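Local atomic coordinates of putative oxidoreductase (Salmonella enterica subsp. enterica serovar Typhimurium, PDB entry 3NX4), a protein that binds NADP and probably acts as an NADPH-dependent acryloyl-CoA reductase of the medium-chain dehydrogenase/reductase family. Residues A[222-225]-A[226-230]. Numbering follows the deposited sequence.
Sequences KVLA and KVLAQ
Four successive i to i+4 backbone hydrogen bonds join Lys222 to Lys226, Val223 to Val227, Leu224 to Leu228 and Ala225 to Ala229, the pattern of an alpha helix. The bond from Val227 N to Val223 O, 2.9 Å long, is nearly straight at 173°. That from Ala229 N to Ala225 O lengthens to 3.2 Å and bends to 147°, and Gln230 N bonds to Val227 O, an i to i+3 pair.

Side chains four residues apart line up along the helix. Leu228 brings its branch point against one methyl of Leu224, with Leu224 CD1 4.1 Å from Leu228 CG, the two chains lying at a slant to each other. Leu228 has CG anti to its carbonyl carbon (chi1 -72°), which also lays CG over Leu224 O at 3.4 Å. Val227 CG2 rests 3.3 Å from Val223 O, whereas its meeting with Val223 CG1 is looser, at 4.4 Å. The extended chain of Lys226 carries NZ away from this turn to hydrogen bonds with the carbonyl oxygens of Glu200 and Glu203.

The apolar side packs on the sheet: Val227 touches Ala215, both leucines touch Val237, and Leu224 also meets Val252 of the second subunit. The side chain of Val223 lies about 4 Å from that of Arg198, an NADP-binding residue, and about 5 Å from the bound NADP. Helix 221-229 follows strand 212-217 and precedes its parallel neighbour 235-239, a beta-alpha-beta crossover of the Rossmann-type nucleotide-binding domain.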
loop_
_atom_site.group_PDB
_atom_site.type_symbol
_atom_site.label_atom_id
_atom_site.label_comp_id
_atom_site.label_asym_id
_atom_site.label_seq_id
_atom_site.Cartn_x
_atom_site.Cartn_y
_atom_site.Cartn_z
ATOM N N LYS A 222 -0.327 13.515 9.314
ATOM C CA LYS A 222 -1.571 14.065 8.804
ATOM C C LYS A 222 -1.555 14.367 7.318
ATOM O O LYS A 222 -2.553 14.202 6.644
ATOM C CB LYS A 222 -2.000 15.297 9.594
ATOM C CG LYS A 222 -2.752 14.965 10.857
ATOM C CD LYS A 222 -3.036 16.202 11.678
ATOM C CE LYS A 222 -3.777 15.853 12.949
ATOM N NZ LYS A 222 -2.972 14.956 13.802
ATOM N N VAL A 223 -0.431 14.855 6.822
ATOM C CA VAL A 223 -0.351 15.182 5.421
ATOM C C VAL A 223 -0.554 13.917 4.602
ATOM O O VAL A 223 -1.343 13.908 3.693
ATOM C CB VAL A 223 0.996 15.828 5.087
ATOM C CG1 VAL A 223 1.170 15.965 3.600
ATOM C CG2 VAL A 223 1.103 17.181 5.756
ATOM N N LEU A 224 0.112 12.842 4.990
ATOM C CA LEU A 224 -0.027 11.571 4.306
ATOM C C LEU A 224 -1.447 11.063 4.440
ATOM O O LEU A 224 -2.015 10.558 3.488
ATOM C CB LEU A 224 0.954 10.549 4.860
ATOM C CG LEU A 224 0.806 9.111 4.375
ATOM C CD1 LEU A 224 0.809 9.052 2.870
ATOM C CD2 LEU A 224 1.895 8.244 4.960
ATOM N N ALA A 225 -2.022 11.213 5.629
ATOM C CA ALA A 225 -3.390 10.758 5.852
ATOM C C ALA A 225 -4.365 11.459 4.910
ATOM O O ALA A 225 -5.258 10.828 4.356
ATOM C CB ALA A 225 -3.794 10.972 7.295
ATOM N N LYS A 226 -4.187 12.763 4.714
ATOM C CA LYS A 226 -5.101 13.499 3.843
ATOM C C LYS A 226 -4.855 13.193 2.370
ATOM O O LYS A 226 -5.795 13.073 1.586
ATOM C CB LYS A 226 -5.030 15.006 4.086
ATOM C CG LYS A 226 -6.110 15.748 3.303
ATOM C CD LYS A 226 -6.567 17.010 4.004
ATOM C CE LYS A 226 -7.608 17.730 3.170
ATOM N NZ LYS A 226 -7.823 19.105 3.659
ATOM N N VAL A 227 -3.587 13.084 1.993
ATOM C CA VAL A 227 -3.246 12.623 0.644
ATOM C C VAL A 227 -3.917 11.282 0.342
ATOM O O VAL A 227 -4.498 11.107 -0.728
ATOM C CB VAL A 227 -1.723 12.567 0.427
ATOM C CG1 VAL A 227 -1.378 11.824 -0.865
ATOM C CG2 VAL A 227 -1.151 14.011 0.391
ATOM N N LEU A 228 -3.856 10.344 1.280
ATOM C CA LEU A 228 -4.569 9.075 1.088
ATOM C C LEU A 228 -6.063 9.277 0.851
ATOM O O LEU A 228 -6.642 8.601 0.006
ATOM C CB LEU A 228 -4.360 8.120 2.264
ATOM C CG LEU A 228 -2.969 7.498 2.375
ATOM C CD1 LEU A 228 -2.785 6.922 3.769
ATOM C CD2 LEU A 228 -2.774 6.436 1.305
ATOM N N ALA A 229 -6.678 10.202 1.588
ATOM C CA ALA A 229 -8.116 10.473 1.457
ATOM C C ALA A 229 -8.490 11.136 0.123
ATOM O O ALA A 229 -9.666 11.145 -0.273
ATOM C CB ALA A 229 -8.620 11.332 2.647
ATOM N N GLN A 230 -7.479 11.671 -0.561
ATOM C CA GLN A 230 -7.644 12.398 -1.819
ATOM C C GLN A 230 -7.233 11.606 -3.065
ATOM O O GLN A 230 -7.207 12.158 -4.171
ATOM C CB GLN A 230 -6.780 13.671 -1.787
ATOM C CG GLN A 230 -7.275 14.750 -0.808
ATOM C CD GLN A 230 -6.304 15.920 -0.685
ATOM O OE1 GLN A 230 -5.115 15.786 -0.960
ATOM N NE2 GLN A 230 -6.817 17.075 -0.257
#